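Putative alpha/beta hydrolase (Desulfitobacterium hafniense, PDB 4RPC) is of unconfirmed function but has the alpha/beta-hydrolase fold and probably cleaves a substrate by way of a nucleophilic serine. Local coordinates at residues V24-G29 and A39-D44; M105-E110 and K195-R200. One frame throughout, in Å; residues are numbered along the deposited sequence.

Contact 1 (24-29 with 39-44) is buried, its centre about 11 Å from the centre of the chain, whereas contact 2 (105-110 with 195-200), with its centre about 17 Å out, lies at the surface. The two share no helix or strand: the first packs helix 39-45 on strand 23-27, the second sets a loop against the last turn of helix 97-108. Across both, only apolar carbons meet. Around contact 1 the charged pair Arg-40 and Asp-44 sits beside the apolar layer, next to helix 249-259; around contact 2 a loop lysine carries a salt bridge. Although their centres are 24 Å apart, Leu-25 CD1 and Met-105 SE touch at 3.9 Å, on the face of strand 23-27 turned away from helix 39-45.

Contact 1: residues V24-G29 and A39-D44; sequences VLLIHG and ARIIRD
Leu-26 lays its CD1 methyl against two isoleucines of the helix, touching the branch methyl CG2 of Ile-41 at 4.0 Å and CG1 of Ile-42 at 4.2 Å. No hydrogen bond runs between the segments, and the backbones stay well apart, with Leu-26 CA 9.2 Å from Ile-42 CA, so side chains alone fill the gap between strand and helix. The side chains of Leu-26 and Ile-41 cross at a slant, and a single methyl of the leucine serves both partners. Ile-41 turns CG2 to the leucine by placing this branch anti to its own backbone N, while CG1 stands beside that N (chi1 -69°). Ile-42 takes the same first torsion but meets Leu-26 through CG1, and it also packs on Ile-53 of the neighbouring strand 50-54. Leu-26 further touches Phe-38 and Tyr-93, and Ile-41 reaches Ile-252 of helix 249-259, which extends the apolar layer to a second helix.

The polar groups flank this layer. Arg-40 NE donates a hydrogen bond, part of a salt bridge, to Asp-44 OD1 at 3.0 Å one helical turn on, with an N-H...O angle of 165°; the oxygen lies in the guanidinium plane and is approached on its syn side. Ser-253 OG takes up OD2, so both carboxylate oxygens are engaged and the group's rotation is restricted. Past the strand end, His-28 ND1 donates to Gly-29 O at 2.8 Å, with the acceptor almost in the imidazole plane, and the ring also meets that of His-59. Helix 39-45 links the adjacent parallel strands 23-27 and 50-54 and packs on both through Leu-26 and Ile-53, a beta-alpha-beta crossover of the kind from which the alpha/beta-hydrolase sheet is built.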
# COMPACT_ATOMS: atom_id res chain seq x y z
N VAL A 24 -10.51 7.99 6.65
CA VAL A 24 -9.23 7.40 6.55
C VAL A 24 -9.33 6.17 5.60
O VAL A 24 -10.06 5.21 5.87
CB VAL A 24 -8.75 7.00 7.95
CG1 VAL A 24 -7.42 6.27 7.91
CG2 VAL A 24 -8.62 8.25 8.85
N LEU A 25 -8.58 6.21 4.52
CA LEU A 25 -8.55 5.11 3.51
C LEU A 25 -7.34 4.23 3.73
O LEU A 25 -6.24 4.73 3.79
CB LEU A 25 -8.41 5.70 2.10
CG LEU A 25 -9.37 5.47 0.97
CD1 LEU A 25 -8.72 5.97 -0.31
CD2 LEU A 25 -9.83 4.04 0.77
N LEU A 26 -7.53 2.92 3.76
CA LEU A 26 -6.47 1.99 3.96
C LEU A 26 -6.39 1.05 2.79
O LEU A 26 -7.36 0.26 2.56
CB LEU A 26 -6.74 1.18 5.22
CG LEU A 26 -6.98 1.96 6.48
CD1 LEU A 26 -7.45 1.01 7.56
CD2 LEU A 26 -5.72 2.65 6.93
N ILE A 27 -5.26 1.13 2.05
CA ILE A 27 -5.08 0.39 0.77
C ILE A 27 -3.99 -0.60 0.89
O ILE A 27 -2.83 -0.25 1.09
CB ILE A 27 -4.82 1.33 -0.43
CG1 ILE A 27 -5.79 2.51 -0.45
CG2 ILE A 27 -4.93 0.56 -1.74
CD1 ILE A 27 -5.53 3.54 -1.55
N HIS A 28 -4.37 -1.87 0.81
CA HIS A 28 -3.45 -2.99 0.93
C HIS A 28 -2.60 -3.21 -0.31
O HIS A 28 -2.80 -2.58 -1.34
CB HIS A 28 -4.20 -4.26 1.31
CG HIS A 28 -5.04 -4.86 0.21
ND1 HIS A 28 -4.51 -5.64 -0.78
CD2 HIS A 28 -6.39 -4.92 0.04
CE1 HIS A 28 -5.46 -6.06 -1.59
NE2 HIS A 28 -6.61 -5.65 -1.12
N GLY A 29 -1.61 -4.08 -0.19
CA GLY A 29 -0.69 -4.33 -1.31
C GLY A 29 -1.00 -5.61 -2.09
O GLY A 29 -1.94 -6.37 -1.76
N ALA A 39 -6.83 -5.28 10.28
CA ALA A 39 -7.65 -5.61 11.45
C ALA A 39 -7.40 -4.75 12.70
O ALA A 39 -8.32 -4.13 13.21
CB ALA A 39 -7.57 -7.09 11.78
N ARG A 40 -6.15 -4.70 13.15
CA ARG A 40 -5.81 -3.98 14.36
C ARG A 40 -5.97 -2.52 14.17
O ARG A 40 -6.44 -1.82 15.09
CB ARG A 40 -4.39 -4.34 14.82
CG ARG A 40 -3.90 -3.61 16.04
CD ARG A 40 -4.81 -3.82 17.27
NE ARG A 40 -4.37 -2.99 18.38
CZ ARG A 40 -3.38 -3.31 19.22
NH1 ARG A 40 -2.74 -4.47 19.10
NH2 ARG A 40 -3.02 -2.48 20.17
N ILE A 41 -5.64 -2.02 12.98
CA ILE A 41 -5.75 -0.57 12.76
C ILE A 41 -7.20 -0.16 12.84
O ILE A 41 -7.55 0.85 13.44
CB ILE A 41 -5.14 -0.16 11.40
CG1 ILE A 41 -3.61 -0.34 11.49
CG2 ILE A 41 -5.47 1.29 11.04
CD1 ILE A 41 -2.90 -0.29 10.15
N ILE A 42 -8.06 -0.92 12.21
CA ILE A 42 -9.48 -0.64 12.23
C ILE A 42 -9.96 -0.65 13.67
O ILE A 42 -10.60 0.30 14.09
CB ILE A 42 -10.23 -1.67 11.39
CG1 ILE A 42 -9.91 -1.48 9.91
CG2 ILE A 42 -11.74 -1.58 11.60
CD1 ILE A 42 -10.27 -2.70 9.08
N ARG A 43 -9.63 -1.69 14.43
CA ARG A 43 -10.00 -1.74 15.84
C ARG A 43 -9.55 -0.53 16.63
O ARG A 43 -10.33 0.00 17.41
CB ARG A 43 -9.49 -3.00 16.53
CG ARG A 43 -10.21 -4.26 16.06
CD ARG A 43 -10.01 -5.41 17.03
NE ARG A 43 -8.63 -5.84 17.02
CZ ARG A 43 -8.10 -6.67 16.10
NH1 ARG A 43 -8.84 -7.19 15.12
NH2 ARG A 43 -6.82 -7.00 16.20
N ASP A 44 -8.32 -0.06 16.39
CA ASP A 44 -7.81 1.14 17.10
C ASP A 44 -8.49 2.46 16.70
O ASP A 44 -8.61 3.35 17.51
CB ASP A 44 -6.30 1.30 16.91
CG ASP A 44 -5.51 0.18 17.51
OD1 ASP A 44 -6.04 -0.55 18.41
OD2 ASP A 44 -4.34 0.00 17.06

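Contact 2: residues M105-E110 and K195-R200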
# COMPACT_ATOMS: atom_id res chain seq x y z
N MSE A 105 -4.37 8.48 -6.49
CA MSE A 105 -5.59 9.18 -6.05
C MSE A 105 -5.34 10.64 -5.72
O MSE A 105 -6.16 11.47 -6.01
CB MSE A 105 -6.22 8.45 -4.88
CG MSE A 105 -6.98 7.28 -5.54
SE MSE A 105 -7.72 6.30 -4.04
CE MSE A 105 -9.28 7.53 -3.98
N ALA A 106 -4.16 10.97 -5.17
CA ALA A 106 -3.84 12.36 -4.84
C ALA A 106 -3.63 13.22 -6.06
O ALA A 106 -3.82 14.41 -6.01
CB ALA A 106 -2.60 12.45 -3.93
N ILE A 107 -3.20 12.60 -7.15
CA ILE A 107 -2.91 13.29 -8.39
C ILE A 107 -4.15 13.51 -9.26
O ILE A 107 -4.27 14.54 -9.89
CB ILE A 107 -1.90 12.45 -9.20
CG1 ILE A 107 -0.55 12.44 -8.51
CG2 ILE A 107 -1.86 12.89 -10.66
CD1 ILE A 107 0.41 11.48 -9.21
N ARG A 108 -5.03 12.51 -9.35
CA ARG A 108 -6.22 12.64 -10.18
C ARG A 108 -7.08 13.83 -9.77
O ARG A 108 -7.59 14.57 -10.63
CB ARG A 108 -7.07 11.40 -10.06
CG ARG A 108 -6.56 10.19 -10.83
CD ARG A 108 -7.45 8.99 -10.50
NE ARG A 108 -8.85 9.33 -10.18
CZ ARG A 108 -9.83 9.51 -11.08
NH1 ARG A 108 -9.60 9.40 -12.39
NH2 ARG A 108 -11.06 9.83 -10.66
N GLY A 109 -7.28 14.01 -8.47
CA GLY A 109 -7.93 15.21 -7.98
C GLY A 109 -9.45 15.18 -7.97
O GLY A 109 -10.08 16.16 -7.59
N GLU A 110 -10.05 14.06 -8.39
CA GLU A 110 -11.49 13.92 -8.28
C GLU A 110 -11.83 14.17 -6.81
O GLU A 110 -12.60 15.05 -6.46
CB GLU A 110 -11.93 12.52 -8.72
CG GLU A 110 -13.42 12.40 -9.07
CD GLU A 110 -14.01 11.00 -8.81
OE1 GLU A 110 -13.26 9.99 -8.91
OE2 GLU A 110 -15.22 10.92 -8.51
N LYS A 195 7.29 9.33 -12.11
CA LYS A 195 8.09 10.43 -12.62
C LYS A 195 7.51 10.98 -13.91
O LYS A 195 7.46 12.20 -14.08
CB LYS A 195 9.55 9.99 -12.86
CG LYS A 195 10.45 11.09 -13.41
CD LYS A 195 11.80 11.14 -12.68
CE LYS A 195 12.81 12.01 -13.43
NZ LYS A 195 12.26 13.37 -13.74
N ALA A 196 7.05 10.07 -14.77
CA ALA A 196 6.58 10.41 -16.11
C ALA A 196 5.35 11.28 -16.10
O ALA A 196 5.04 11.91 -17.10
CB ALA A 196 6.30 9.16 -16.92
N LYS A 197 4.62 11.28 -14.99
CA LYS A 197 3.40 12.06 -14.90
C LYS A 197 3.64 13.56 -14.71
O LYS A 197 2.76 14.33 -14.98
CB LYS A 197 2.55 11.54 -13.77
CG LYS A 197 2.11 10.14 -14.09
CD LYS A 197 1.11 9.65 -13.11
CE LYS A 197 0.77 8.22 -13.45
NZ LYS A 197 -0.36 8.22 -14.39
N ASN A 198 4.82 13.95 -14.24
CA ASN A 198 5.06 15.34 -13.90
C ASN A 198 3.95 15.87 -13.00
O ASN A 198 3.35 16.90 -13.27
CB ASN A 198 5.17 16.19 -15.16
CG ASN A 198 5.59 17.60 -14.84
OD1 ASN A 198 6.35 17.80 -13.91
ND2 ASN A 198 5.05 18.59 -15.55
N ALA A 199 3.69 15.14 -11.92
CA ALA A 199 2.55 15.39 -11.07
C ALA A 199 2.89 16.35 -9.93
O ALA A 199 4.05 16.67 -9.68
CB ALA A 199 2.04 14.10 -10.53
N ARG A 200 1.85 16.89 -9.31
CA ARG A 200 2.00 17.77 -8.15
C ARG A 200 0.87 17.38 -7.24
O ARG A 200 -0.25 17.27 -7.69
CB ARG A 200 1.90 19.26 -8.51
CG ARG A 200 3.12 19.84 -9.24
CD ARG A 200 4.42 19.81 -8.43
NE ARG A 200 4.53 21.00 -7.59
CZ ARG A 200 5.34 21.16 -6.54
NH1 ARG A 200 6.15 20.20 -6.13
NH2 ARG A 200 5.33 22.31 -5.89
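In the alpha/beta-hydrolase fold a helix follows the strand that leads to the nucleophile elbow; here helix 97-108 follows strand 88-95 and the probable elbow, and its C-terminal turn meets the loop between helix 179-191 and strand 204-210. The contact rests on Ile-107, with Ile-107 CA 6.4 Å from Ala-199 CA. The first torsion of Ile-107 sets CG1 beside the backbone N (chi1 -69°) and the chain then runs out extended (chi2 174°), which carries CD1 to the loop. Leu-194 and Val-201 touch the same isoleucine.

Lys-197 contributes its aliphatic part, CD coming to 4.4 Å from Ile-107 CD1, while its NZ continues to a salt bridge with Glu-71 OE2 in helix 70-83. The lysine thus adds an ionic tie to a third element. Just beyond Ile-107 the helix ends: Gly-109, with a positive phi of 85°, is the first residue to leave helical geometry. On the loop side, the methyl of Ala-199 points toward the helix and meets three carbons of Ile-107: CG2 at 4.1 Å, CG1 at 3.7 Å and, tighter than usual for two carbons, CD1 at 3.4 Å.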